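Local coordinates for protein PAN2-PAN3 deadenylation complex catalytic subunit pan2 (Neurospora crassa, PDB 4CZW) that probably serves as the catalytic exonuclease subunit of the PAN2-PAN3 complex, which shortens the poly(A) tails of mRNA, and carries a ubiquitin-protease-like scaffold domain predicted to be inactive, at residues Q358-H362 with S373-L378; L325-V330 with L342-N347; L288-I292 with V390-K395; S4-P10 with T379-K385; G349-E354 with A397-F401. Residue numbers count along the deposited sequence, not the author numbering.

Contact 1 of 5, residues Q358-H362 with S373-L378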
# COMPACT_ATOMS: atom_id res chain seq x y z
N GLN A 358 -11.81 -22.10 -4.06
CA GLN A 358 -11.74 -21.16 -2.94
C GLN A 358 -10.32 -21.05 -2.39
O GLN A 358 -9.92 -20.00 -1.90
CB GLN A 358 -12.70 -21.59 -1.83
CG GLN A 358 -14.17 -21.53 -2.22
CD GLN A 358 -15.09 -21.97 -1.10
OE1 GLN A 358 -14.66 -22.66 -0.17
NE2 GLN A 358 -16.35 -21.58 -1.18
N ASP A 359 -9.57 -22.14 -2.48
CA ASP A 359 -8.20 -22.17 -1.98
C ASP A 359 -7.23 -21.59 -3.00
O ASP A 359 -6.79 -22.27 -3.93
CB ASP A 359 -7.79 -23.59 -1.61
CG ASP A 359 -8.59 -24.15 -0.45
OD1 ASP A 359 -8.98 -23.35 0.44
OD2 ASP A 359 -8.83 -25.37 -0.42
N ARG A 360 -6.89 -20.31 -2.82
CA ARG A 360 -5.95 -19.63 -3.71
C ARG A 360 -4.84 -18.96 -2.90
O ARG A 360 -4.59 -17.77 -3.06
CB ARG A 360 -6.68 -18.60 -4.57
CG ARG A 360 -7.82 -19.18 -5.39
CD ARG A 360 -8.47 -18.12 -6.27
NE ARG A 360 -7.49 -17.46 -7.13
CZ ARG A 360 -7.09 -17.92 -8.30
NH1 ARG A 360 -7.59 -19.06 -8.77
NH2 ARG A 360 -6.20 -17.26 -9.02
N TRP A 361 -4.19 -19.74 -2.05
CA TRP A 361 -3.14 -19.21 -1.18
C TRP A 361 -1.84 -18.95 -1.94
O TRP A 361 -1.43 -19.75 -2.78
CB TRP A 361 -2.88 -20.18 -0.02
CG TRP A 361 -4.07 -20.34 0.89
CD1 TRP A 361 -5.09 -21.23 0.75
CD2 TRP A 361 -4.35 -19.59 2.07
NE1 TRP A 361 -5.99 -21.08 1.77
CE2 TRP A 361 -5.56 -20.08 2.60
CE3 TRP A 361 -3.69 -18.55 2.74
CZ2 TRP A 361 -6.13 -19.56 3.76
CZ3 TRP A 361 -4.26 -18.04 3.89
CH2 TRP A 361 -5.47 -18.54 4.39
N HIS A 362 -1.20 -17.83 -1.62
CA HIS A 362 0.07 -17.47 -2.25
C HIS A 362 1.10 -17.02 -1.22
O HIS A 362 0.76 -16.42 -0.20
CB HIS A 362 -0.14 -16.36 -3.28
CG HIS A 362 -0.80 -16.82 -4.54
ND1 HIS A 362 -2.15 -17.09 -4.61
CD2 HIS A 362 -0.30 -17.06 -5.77
CE1 HIS A 362 -2.46 -17.48 -5.84
NE2 HIS A 362 -1.35 -17.46 -6.56
N SER A 373 -0.35 -24.46 -1.35
CA SER A 373 -1.55 -25.15 -0.90
C SER A 373 -2.07 -24.55 0.40
O SER A 373 -1.37 -23.78 1.05
CB SER A 373 -1.27 -26.64 -0.72
OG SER A 373 -0.28 -26.86 0.28
N LYS A 374 -3.29 -24.91 0.77
CA LYS A 374 -3.88 -24.43 2.02
C LYS A 374 -3.09 -24.98 3.20
O LYS A 374 -2.89 -24.29 4.20
CB LYS A 374 -5.34 -24.84 2.13
CG LYS A 374 -6.05 -24.26 3.35
CD LYS A 374 -7.14 -25.19 3.86
CE LYS A 374 -8.21 -25.42 2.81
NZ LYS A 374 -9.31 -26.28 3.34
N VAL A 375 -2.66 -26.24 3.08
CA VAL A 375 -1.89 -26.90 4.13
C VAL A 375 -0.60 -26.15 4.43
O VAL A 375 -0.32 -25.82 5.58
CB VAL A 375 -1.55 -28.35 3.73
CG1 VAL A 375 -0.57 -28.96 4.72
CG2 VAL A 375 -2.81 -29.19 3.64
N GLU A 376 0.17 -25.86 3.39
CA GLU A 376 1.42 -25.13 3.51
C GLU A 376 1.21 -23.74 4.13
O GLU A 376 2.00 -23.29 4.95
CB GLU A 376 2.10 -25.00 2.15
CG GLU A 376 3.29 -24.04 2.11
CD GLU A 376 4.47 -24.54 2.92
OE1 GLU A 376 4.53 -25.75 3.22
OE2 GLU A 376 5.35 -23.71 3.25
N ALA A 377 0.13 -23.08 3.72
CA ALA A 377 -0.20 -21.76 4.23
C ALA A 377 -0.62 -21.81 5.70
O ALA A 377 -0.47 -20.83 6.43
CB ALA A 377 -1.30 -21.13 3.39
N LEU A 378 -1.14 -22.96 6.12
CA LEU A 378 -1.60 -23.13 7.49
C LEU A 378 -0.68 -24.07 8.28
O LEU A 378 -1.05 -24.58 9.33
CB LEU A 378 -3.03 -23.67 7.51
CG LEU A 378 -4.07 -22.79 6.82
CD1 LEU A 378 -5.46 -23.40 6.92
CD2 LEU A 378 -4.06 -21.38 7.41
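Asp359 opens the contact: its OD1 lies 3.2 Å from Lys374 CE, and its OD2 forms a long salt bridge, 3.9 Å, with Lys374 NZ. That ammonium has a stronger partner in Glu290, so it sits between two acids. Arg360 turns its CA-to-CB bond away from the helix and pairs with Glu352. Trp361, at the start of strand 361-365, points back toward the helix, and its large indole packs against the short helix and the residue after it: NE1 lies 3.6 Å from Lys374 CG, CE3 3.6 Å from Ala377 CB, and CH2 4.4 Å from Leu378 CD2. The small Ala377 lets the ring come close, while the aliphatic part of Lys374 can pack on it as its ammonium reaches the acids. Ser373 N-caps helix 374-377, its OG accepting from Glu376 N at 3.3 Å. In this part of the USP-like domain the short helix is thus held against strand 361-365 chiefly by apolar packing on one tryptophan, with electrostatic attraction adding to it at the more exposed margin.

Contact 2 of 5, residues L325-V330 with L342-N347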
# COMPACT_ATOMS: atom_id res chain seq x y z
N LEU A 325 -10.42 -16.17 7.11
CA LEU A 325 -9.00 -15.88 7.22
C LEU A 325 -8.46 -15.33 5.90
O LEU A 325 -8.48 -16.02 4.88
CB LEU A 325 -8.23 -17.14 7.62
CG LEU A 325 -6.70 -17.00 7.69
CD1 LEU A 325 -6.30 -15.97 8.73
CD2 LEU A 325 -6.06 -18.35 7.98
N VAL A 326 -7.99 -14.09 5.93
CA VAL A 326 -7.44 -13.45 4.74
C VAL A 326 -6.00 -13.88 4.50
O VAL A 326 -5.65 -14.36 3.43
CB VAL A 326 -7.51 -11.92 4.84
CG1 VAL A 326 -6.82 -11.28 3.65
CG2 VAL A 326 -8.96 -11.46 4.93
N GLY A 327 -5.16 -13.69 5.52
CA GLY A 327 -3.75 -14.03 5.40
C GLY A 327 -3.00 -13.97 6.72
O GLY A 327 -3.60 -13.79 7.78
N THR A 328 -1.69 -14.12 6.64
CA THR A 328 -0.85 -14.14 7.84
C THR A 328 0.53 -13.53 7.58
O THR A 328 1.22 -13.91 6.64
CB THR A 328 -0.66 -15.58 8.37
OG1 THR A 328 -1.94 -16.16 8.65
CG2 THR A 328 0.18 -15.58 9.63
N VAL A 329 0.92 -12.58 8.43
CA VAL A 329 2.29 -12.08 8.42
C VAL A 329 3.17 -13.06 9.18
O VAL A 329 2.99 -13.27 10.38
CB VAL A 329 2.39 -10.68 9.05
CG1 VAL A 329 3.85 -10.27 9.19
CG2 VAL A 329 1.63 -9.67 8.21
N VAL A 330 4.13 -13.66 8.48
CA VAL A 330 4.92 -14.74 9.05
C VAL A 330 6.39 -14.37 9.25
O VAL A 330 7.03 -13.83 8.35
CB VAL A 330 4.85 -15.99 8.15
CG1 VAL A 330 5.66 -17.13 8.75
CG2 VAL A 330 3.40 -16.41 7.94
N LEU A 342 10.31 -11.01 7.20
CA LEU A 342 8.89 -11.34 7.14
C LEU A 342 8.40 -11.69 5.74
O LEU A 342 8.84 -11.11 4.74
CB LEU A 342 8.06 -10.18 7.69
CG LEU A 342 8.55 -9.63 9.03
CD1 LEU A 342 7.75 -8.40 9.43
CD2 LEU A 342 8.46 -10.70 10.11
N VAL A 343 7.49 -12.66 5.67
CA VAL A 343 6.81 -12.99 4.43
C VAL A 343 5.30 -12.95 4.67
O VAL A 343 4.86 -12.79 5.81
CB VAL A 343 7.21 -14.38 3.89
CG1 VAL A 343 8.71 -14.45 3.67
CG2 VAL A 343 6.76 -15.47 4.85
N ALA A 344 4.52 -13.10 3.61
CA ALA A 344 3.07 -13.08 3.74
C ALA A 344 2.42 -14.24 3.01
O ALA A 344 2.63 -14.43 1.81
CB ALA A 344 2.52 -11.75 3.23
N THR A 345 1.64 -15.03 3.74
CA THR A 345 0.86 -16.10 3.14
C THR A 345 -0.61 -15.69 3.10
O THR A 345 -1.28 -15.64 4.13
CB THR A 345 1.01 -17.42 3.91
OG1 THR A 345 0.64 -17.22 5.28
CG2 THR A 345 2.45 -17.91 3.85
N VAL A 346 -1.10 -15.38 1.90
CA VAL A 346 -2.42 -14.79 1.74
C VAL A 346 -3.31 -15.58 0.78
O VAL A 346 -2.85 -16.03 -0.27
CB VAL A 346 -2.31 -13.33 1.23
CG1 VAL A 346 -3.69 -12.71 1.07
CG2 VAL A 346 -1.46 -12.50 2.18
N ASN A 347 -4.58 -15.74 1.15
CA ASN A 347 -5.58 -16.29 0.24
C ASN A 347 -6.15 -15.17 -0.62
O ASN A 347 -7.02 -14.42 -0.18
CB ASN A 347 -6.69 -16.99 1.02
CG ASN A 347 -7.57 -17.87 0.14
OD1 ASN A 347 -7.81 -17.55 -1.03
ND2 ASN A 347 -8.04 -18.97 0.70
O HOH W 1 -1.69 -18.17 6.23
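Valines and a leucine supply the apolar contacts of this antiparallel beta hairpin, whose strands 321-334 and 339-347 belong to the large sheet of the USP-like domain. Val330 CB meets Val343 CG2 at 3.8 Å, Val329 CG1 lies 4.3 Å from Leu342 CD1, and Val326 CG1 is 4.3 Å from Val346 CG1; beta-branched valine suits both extended backbone and a buried sheet. Helix 51-58 packs on the face bearing Val329, Ala344 and Val346. Gly327 pairs with Val346 in a non-hydrogen-bonded pair whose CA atoms approach to 4.0 Å, where a CB would clash with Val346 CG2. Between the strands runs the backbone ladder: Thr328 and Thr345 exchange two hydrogen bonds, as do Val330 and Val343, and Asn347 N donates to Val326 O at 2.9 Å. On the face of Val330 and Val343, a water bridges the hydroxyls of the paired threonines, 3.2 Å from Thr328 OG1 and 2.7 Å from Thr345 OG1.

Contact 3 of 5, residues L288-I292 with V390-K395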
# COMPACT_ATOMS: atom_id res chain seq x y z
N LEU A 288 -4.62 -23.49 13.19
CA LEU A 288 -5.19 -22.23 12.72
C LEU A 288 -6.31 -22.48 11.72
O LEU A 288 -6.06 -22.95 10.61
CB LEU A 288 -4.11 -21.35 12.09
CG LEU A 288 -4.61 -20.03 11.48
CD1 LEU A 288 -5.25 -19.15 12.54
CD2 LEU A 288 -3.47 -19.30 10.78
N PRO A 289 -7.55 -22.17 12.12
CA PRO A 289 -8.71 -22.35 11.23
C PRO A 289 -8.81 -21.22 10.21
O PRO A 289 -8.47 -20.08 10.52
CB PRO A 289 -9.89 -22.33 12.20
CG PRO A 289 -9.43 -21.44 13.30
CD PRO A 289 -7.95 -21.66 13.44
N GLU A 290 -9.28 -21.54 9.01
CA GLU A 290 -9.47 -20.52 7.98
C GLU A 290 -10.83 -19.86 8.15
O GLU A 290 -11.17 -18.93 7.42
CB GLU A 290 -9.35 -21.13 6.58
CG GLU A 290 -10.41 -22.16 6.26
CD GLU A 290 -10.54 -22.41 4.77
OE1 GLU A 290 -10.72 -21.43 4.02
OE2 GLU A 290 -10.47 -23.58 4.35
N GLU A 291 -11.61 -20.34 9.11
CA GLU A 291 -12.96 -19.84 9.33
C GLU A 291 -13.36 -19.93 10.79
O GLU A 291 -13.26 -20.99 11.41
CB GLU A 291 -13.95 -20.62 8.46
CG GLU A 291 -15.25 -19.91 8.20
CD GLU A 291 -16.11 -20.63 7.18
OE1 GLU A 291 -16.32 -21.85 7.33
OE2 GLU A 291 -16.58 -19.97 6.22
N ILE A 292 -13.80 -18.81 11.35
CA ILE A 292 -14.25 -18.77 12.74
C ILE A 292 -15.60 -18.06 12.87
O ILE A 292 -15.97 -17.25 12.02
CB ILE A 292 -13.23 -18.06 13.65
CG1 ILE A 292 -12.98 -16.63 13.17
CG2 ILE A 292 -11.93 -18.84 13.72
CD1 ILE A 292 -12.00 -15.86 14.02
N VAL A 390 -2.26 -12.05 12.34
CA VAL A 390 -3.29 -12.83 11.68
C VAL A 390 -4.49 -11.95 11.34
O VAL A 390 -4.99 -11.21 12.19
CB VAL A 390 -3.75 -14.01 12.56
CG1 VAL A 390 -4.85 -14.79 11.87
CG2 VAL A 390 -2.57 -14.92 12.88
N MSE A 391 -4.95 -12.02 10.09
CA MSE A 391 -6.00 -11.13 9.61
C MSE A 391 -7.29 -11.86 9.26
O MSE A 391 -7.32 -12.71 8.37
CB MSE A 391 -5.51 -10.35 8.39
CG MSE A 391 -6.44 -9.24 7.93
SE MSE A 391 -6.39 -7.68 9.10
CE MSE A 391 -4.55 -7.12 8.77
N PHE A 392 -8.36 -11.50 9.96
CA PHE A 392 -9.70 -12.00 9.65
C PHE A 392 -10.60 -10.86 9.19
O PHE A 392 -10.42 -9.72 9.60
CB PHE A 392 -10.33 -12.70 10.86
CG PHE A 392 -9.78 -14.07 11.13
CD1 PHE A 392 -10.32 -15.18 10.51
CD2 PHE A 392 -8.75 -14.25 12.03
CE1 PHE A 392 -9.83 -16.45 10.76
CE2 PHE A 392 -8.25 -15.51 12.30
CZ PHE A 392 -8.79 -16.61 11.66
N GLN A 393 -11.56 -11.18 8.33
CA GLN A 393 -12.62 -10.24 7.99
C GLN A 393 -13.93 -11.00 7.90
O GLN A 393 -13.93 -12.22 7.72
CB GLN A 393 -12.32 -9.51 6.68
CG GLN A 393 -12.75 -10.25 5.43
CD GLN A 393 -12.94 -9.33 4.24
OE1 GLN A 393 -12.60 -8.15 4.29
NE2 GLN A 393 -13.50 -9.86 3.16
N VAL A 394 -15.04 -10.29 8.03
CA VAL A 394 -16.36 -10.91 7.97
C VAL A 394 -16.57 -11.57 6.60
O VAL A 394 -16.27 -10.98 5.56
CB VAL A 394 -17.48 -9.90 8.25
CG1 VAL A 394 -17.48 -9.51 9.72
CG2 VAL A 394 -17.34 -8.66 7.38
N LYS A 395 -17.07 -12.80 6.62
CA LYS A 395 -17.22 -13.60 5.41
C LYS A 395 -18.19 -12.96 4.42
O LYS A 395 -18.10 -13.17 3.21
CB LYS A 395 -17.67 -15.02 5.75
CG LYS A 395 -17.69 -15.98 4.57
CD LYS A 395 -18.09 -17.38 5.00
CE LYS A 395 -18.07 -18.34 3.83
NZ LYS A 395 -18.40 -19.73 4.25
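A salt bridge ties Glu291 to Lys395, the last residue of its segment: Lys395 NZ donates to Glu291 OE2 at 2.7 Å. The lysine chain is fully extended, its four side-chain torsions all t, so an exposed residue just past strand 385-394 can span to the acid at the start of strand 291-297. Glu290 directs its carboxylate to other partners, Lys374 and Arg350. The two strands are not direct neighbours in the mixed sheet of the USP-like domain; strand 321-334 runs between them and pairs with both, so the two backbones do not pair, and contact is made largely through side chains. Phe392 bridges that gap. Ile292 CD1 sits over one face of its ring, 3.8 Å from the centroid and 5° off the normal, a CH-pi contact, while Pro289 O approaches the ring edge, 3.7 Å from Phe392 CZ. Leu288 extends the buried apolar patch, its CD1 lying 4.4 Å from both Phe392 CZ and Val390 CG1. Leu231 of helix 227-235 also touches Ile292.

Contact 4 of 5, residues S4-P10 with T379-K385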
# COMPACT_ATOMS: atom_id res chain seq x y z
N SER A 4 7.16 -26.14 4.57
CA SER A 4 7.13 -25.82 5.99
C SER A 4 7.53 -26.99 6.89
O SER A 4 7.70 -26.81 8.10
CB SER A 4 5.74 -25.32 6.39
OG SER A 4 5.46 -24.07 5.78
N LEU A 5 7.68 -28.17 6.31
CA LEU A 5 8.06 -29.36 7.07
C LEU A 5 9.57 -29.48 7.19
O LEU A 5 10.07 -30.31 7.95
CB LEU A 5 7.49 -30.61 6.41
CG LEU A 5 5.97 -30.72 6.34
CD1 LEU A 5 5.55 -32.05 5.74
CD2 LEU A 5 5.36 -30.54 7.72
N ARG A 6 10.30 -28.65 6.45
CA ARG A 6 11.76 -28.67 6.49
C ARG A 6 12.29 -28.07 7.78
O ARG A 6 11.71 -27.13 8.32
CB ARG A 6 12.33 -27.93 5.28
CG ARG A 6 11.81 -28.40 3.92
CD ARG A 6 12.39 -29.74 3.49
NE ARG A 6 11.77 -30.87 4.18
CZ ARG A 6 10.64 -31.45 3.78
NH1 ARG A 6 10.00 -31.02 2.70
NH2 ARG A 6 10.14 -32.47 4.48
N PRO A 7 13.41 -28.62 8.29
CA PRO A 7 14.01 -28.14 9.54
C PRO A 7 14.55 -26.72 9.43
O PRO A 7 14.73 -26.05 10.45
CB PRO A 7 15.15 -29.14 9.79
CG PRO A 7 15.48 -29.67 8.44
CD PRO A 7 14.18 -29.73 7.71
N GLU A 8 14.81 -26.28 8.21
CA GLU A 8 15.28 -24.92 7.96
C GLU A 8 14.46 -24.29 6.85
O GLU A 8 13.81 -24.99 6.07
CB GLU A 8 16.76 -24.91 7.60
CG GLU A 8 17.68 -25.29 8.75
CD GLU A 8 19.13 -25.38 8.33
OE1 GLU A 8 19.39 -25.72 7.16
OE2 GLU A 8 20.02 -25.11 9.17
N ALA A 9 14.50 -22.96 6.77
CA ALA A 9 13.77 -22.23 5.75
C ALA A 9 14.31 -22.53 4.35
O ALA A 9 15.48 -22.26 4.07
CB ALA A 9 13.82 -20.74 6.02
N PRO A 10 13.47 -23.10 3.48
CA PRO A 10 13.83 -23.35 2.08
C PRO A 10 14.11 -22.04 1.35
O PRO A 10 13.70 -20.99 1.84
CB PRO A 10 12.59 -24.05 1.52
CG PRO A 10 11.86 -24.58 2.71
CD PRO A 10 12.11 -23.58 3.79
N THR A 379 0.53 -24.28 7.75
CA THR A 379 1.53 -25.08 8.44
C THR A 379 2.62 -24.18 9.01
O THR A 379 3.15 -23.31 8.32
CB THR A 379 2.17 -26.12 7.51
OG1 THR A 379 1.15 -26.95 6.94
CG2 THR A 379 3.16 -27.00 8.27
N PHE A 380 2.95 -24.38 10.28
CA PHE A 380 3.98 -23.58 10.94
C PHE A 380 5.04 -24.47 11.57
O PHE A 380 4.78 -25.61 11.95
CB PHE A 380 3.35 -22.66 11.98
CG PHE A 380 2.33 -21.71 11.41
CD1 PHE A 380 2.74 -20.58 10.71
CD2 PHE A 380 0.98 -21.94 11.57
CE1 PHE A 380 1.81 -19.70 10.19
CE2 PHE A 380 0.04 -21.06 11.05
CZ PHE A 380 0.46 -19.95 10.35
N ASN A 381 6.26 -23.93 11.68
CA ASN A 381 7.39 -24.69 12.19
C ASN A 381 8.02 -23.99 13.39
O ASN A 381 8.39 -22.82 13.31
CB ASN A 381 8.43 -24.88 11.07
CG ASN A 381 9.46 -25.94 11.40
OD1 ASN A 381 10.02 -25.97 12.49
ND2 ASN A 381 9.71 -26.83 10.44
N ALA A 382 8.16 -24.71 14.49
CA ALA A 382 8.68 -24.15 15.73
C ALA A 382 10.14 -23.72 15.61
O ALA A 382 10.65 -22.99 16.46
CB ALA A 382 8.52 -25.15 16.87
N ALA A 383 10.80 -24.18 14.56
CA ALA A 383 12.22 -23.91 14.37
C ALA A 383 12.48 -22.59 13.66
O ALA A 383 13.46 -21.90 13.96
CB ALA A 383 12.87 -25.05 13.61
N TRP A 384 11.62 -22.23 12.71
CA TRP A 384 11.87 -21.05 11.89
C TRP A 384 10.62 -20.33 11.38
O TRP A 384 10.68 -19.14 11.04
CB TRP A 384 12.75 -21.43 10.70
CG TRP A 384 12.15 -22.47 9.80
CD1 TRP A 384 12.27 -23.83 9.92
CD2 TRP A 384 11.36 -22.24 8.63
NE1 TRP A 384 11.59 -24.46 8.91
CE2 TRP A 384 11.02 -23.50 8.10
CE3 TRP A 384 10.89 -21.09 7.99
CZ2 TRP A 384 10.24 -23.65 6.95
CZ3 TRP A 384 10.12 -21.24 6.85
CH2 TRP A 384 9.80 -22.50 6.34
N LYS A 385 9.48 -21.02 11.33
CA LYS A 385 8.28 -20.41 10.76
C LYS A 385 7.17 -20.19 11.80
O LYS A 385 6.50 -21.14 12.21
CB LYS A 385 7.74 -21.27 9.61
CG LYS A 385 6.67 -20.57 8.80
CD LYS A 385 6.02 -21.49 7.79
CE LYS A 385 4.90 -20.79 7.05
NZ LYS A 385 4.12 -21.74 6.20
O HOH W 2 11.11 -29.43 10.41
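This is a loop-to-loop contact, mixed in polar and apolar character, that fastens the N-terminal segment of the construct to the connection between helix 374-377 and strand 385-394. Trp384 is its main apolar element. The indole NE1 donates to Arg6 O at 2.7 Å, and one ring face receives Ala9: Ala9 CA stands 3.6 Å from the centroid of the six-membered ring, 6° off its normal, in a CH-pi contact, with Ala9 CB 3.5 Å from Trp384 CE3. So small a residue lets the backbone lie close over the aromatic surface. Pro10 CD reaches Trp384 CH2 at 3.6 Å. What presents the tryptophan is a classic beta bulge leading into strand 385-394 of the USP-like domain, in which Trp384 and Lys385 both face Asn381. The same asparagine forms an Asx turn, its OD1 accepting from Ala383 N at 2.8 Å, while its ND2 donates to Ser4 O at 3.1 Å. A water donates to Leu5 O at 2.8 Å and accepts from Asn381 ND2 at 3.0 Å. Ser4, small and largely enclosed, has its strongest polar partner in Glu376; its OG also accepts from Lys385 NZ at 2.7 Å. The long, extended lysine places NZ 2.8 Å from Thr379 O as well, in another hydrogen bond, and Tyr13 adds a further partner.

Contact 5 of 5, residues G349-E354 with A397-F401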
# COMPACT_ATOMS: atom_id res chain seq x y z
N GLY A 349 -8.13 -15.22 -2.92
CA GLY A 349 -9.47 -15.50 -3.40
C GLY A 349 -10.53 -14.65 -2.73
O GLY A 349 -11.63 -14.48 -3.27
N ARG A 350 -10.21 -14.11 -1.56
CA ARG A 350 -11.16 -13.30 -0.80
C ARG A 350 -11.50 -12.01 -1.54
O ARG A 350 -12.64 -11.54 -1.50
CB ARG A 350 -10.60 -12.96 0.58
CG ARG A 350 -9.89 -14.11 1.28
CD ARG A 350 -10.82 -15.28 1.56
NE ARG A 350 -10.15 -16.31 2.35
CZ ARG A 350 -10.67 -17.50 2.64
NH1 ARG A 350 -11.88 -17.82 2.20
NH2 ARG A 350 -9.99 -18.37 3.37
N ALA A 351 -10.51 -11.44 -2.23
CA ALA A 351 -10.69 -10.18 -2.93
C ALA A 351 -10.97 -10.39 -4.42
O ALA A 351 -10.76 -9.50 -5.23
CB ALA A 351 -9.46 -9.30 -2.75
N GLU A 352 -11.45 -11.59 -4.76
CA GLU A 352 -11.77 -11.93 -6.14
C GLU A 352 -13.19 -12.46 -6.24
O GLU A 352 -13.75 -12.92 -5.24
CB GLU A 352 -10.77 -12.96 -6.68
CG GLU A 352 -9.37 -12.43 -6.87
CD GLU A 352 -8.42 -13.49 -7.39
OE1 GLU A 352 -8.81 -14.67 -7.44
OE2 GLU A 352 -7.28 -13.14 -7.76
N PRO A 353 -13.80 -12.37 -7.44
CA PRO A 353 -15.11 -12.97 -7.68
C PRO A 353 -15.16 -14.44 -7.26
O PRO A 353 -14.22 -15.19 -7.52
CB PRO A 353 -15.28 -12.83 -9.19
CG PRO A 353 -14.52 -11.60 -9.53
CD PRO A 353 -13.33 -11.59 -8.60
N GLU A 354 -16.25 -14.84 -6.61
CA GLU A 354 -16.37 -16.18 -6.06
C GLU A 354 -16.36 -17.26 -7.14
O GLU A 354 -17.14 -17.20 -8.09
CB GLU A 354 -17.65 -16.30 -5.22
CG GLU A 354 -17.81 -17.65 -4.53
CD GLU A 354 -19.08 -17.73 -3.71
OE1 GLU A 354 -19.94 -16.83 -3.84
OE2 GLU A 354 -19.22 -18.69 -2.92
N ALA A 397 -18.24 -10.01 3.62
CA ALA A 397 -17.51 -8.98 2.89
C ALA A 397 -16.61 -9.58 1.81
O ALA A 397 -15.98 -8.84 1.04
CB ALA A 397 -16.69 -8.13 3.84
N ASN A 398 -16.54 -10.90 1.75
CA ASN A 398 -15.74 -11.58 0.74
C ASN A 398 -16.28 -11.33 -0.66
O ASN A 398 -17.49 -11.21 -0.85
CB ASN A 398 -15.67 -13.08 1.01
CG ASN A 398 -14.84 -13.42 2.23
OD1 ASN A 398 -14.05 -12.60 2.70
ND2 ASN A 398 -15.03 -14.62 2.76
N HIS A 399 -15.37 -11.23 -1.63
CA HIS A 399 -15.72 -11.05 -3.04
C HIS A 399 -16.53 -9.77 -3.28
O HIS A 399 -17.27 -9.67 -4.26
CB HIS A 399 -16.49 -12.26 -3.57
CG HIS A 399 -16.01 -13.57 -3.01
ND1 HIS A 399 -14.81 -14.13 -3.38
CD2 HIS A 399 -16.56 -14.41 -2.12
CE1 HIS A 399 -14.64 -15.27 -2.73
NE2 HIS A 399 -15.70 -15.47 -1.96
N ARG A 400 -16.39 -8.80 -2.38
CA ARG A 400 -17.10 -7.54 -2.49
C ARG A 400 -16.16 -6.40 -2.88
O ARG A 400 -15.00 -6.38 -2.46
CB ARG A 400 -17.81 -7.21 -1.18
CG ARG A 400 -18.96 -8.14 -0.83
CD ARG A 400 -20.14 -7.93 -1.77
NE ARG A 400 -20.57 -6.54 -1.81
CZ ARG A 400 -21.40 -5.98 -0.93
NH1 ARG A 400 -21.89 -6.70 0.06
NH2 ARG A 400 -21.73 -4.70 -1.05
N PHE A 401 -16.66 -5.46 -3.67
CA PHE A 401 -15.88 -4.30 -4.08
C PHE A 401 -16.80 -3.16 -4.52
O PHE A 401 -17.98 -3.37 -4.80
CB PHE A 401 -14.91 -4.67 -5.20
CG PHE A 401 -15.58 -5.03 -6.50
CD1 PHE A 401 -16.07 -6.31 -6.71
CD2 PHE A 401 -15.72 -4.10 -7.51
CE1 PHE A 401 -16.68 -6.65 -7.90
CE2 PHE A 401 -16.33 -4.43 -8.70
CZ PHE A 401 -16.82 -5.71 -8.90
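His399 buries more surface than any other residue here, and most of the contact can be read from its ring and backbone. Its N donates to Arg350 O at 2.8 Å, and its ring nitrogen ND1 donates to Glu352 O at 2.5 Å, a very short hydrogen bond. Both acceptors are carbonyls of the loop 349-354, where Gly349 to Glu352 form a type I beta turn, so the ring lies beside the carbonyls of that turn. Gly349 O also lies near the ring edge, 3.2 Å from His399 CE1. Over one face Glu354 CB stands 3.8 Å from the ring centroid, 7° off the normal, a CH-pi contact. The histidine itself lies at the third position of a type II turn, Ala397 to Arg400, with positive phi and psi (59° and 24°) that turn the chain sharply. Arg350 comes next in buried area: its CB lies 4.1 Å from Asn398 OD1, and its guanidinium, at the end of a long chain, reaches Glu290. Asn398 packs beside it while its amide group bonds to Gln393, near the end of strand 385-394, and to Ser324 in strand 321-334. The two turns follow strands 339-347 and 385-394 of the mixed sheet, with Ala351 and Ala397 packing on helix 61-71 and Arg400 and Ala397 on helix 158-163.

Overall arrangement
All five contacts gather around one mixed sheet of the USP-like domain, away from both zinc sites and the predicted catalytic metal site. Contact 2 pairs strands 321-334 and 339-347; strand 361-365 of contact 1 continues the sheet beyond 339-347, and strands 291-297 and 385-394 of contact 3 both border 321-334. The centres of contacts 1 and 2 are about 10 Å apart, those of contacts 4 and 5 about 30 Å, with no touch. Along the chain contact 2 closes before contacts 1 and 5 open, contact 3 spans contacts 1 and 2, and contact 4 ties in the N-terminal end. Glu290 links contact 3 to contacts 1 and 5 by salt bridges, consistent with a compact scaffold.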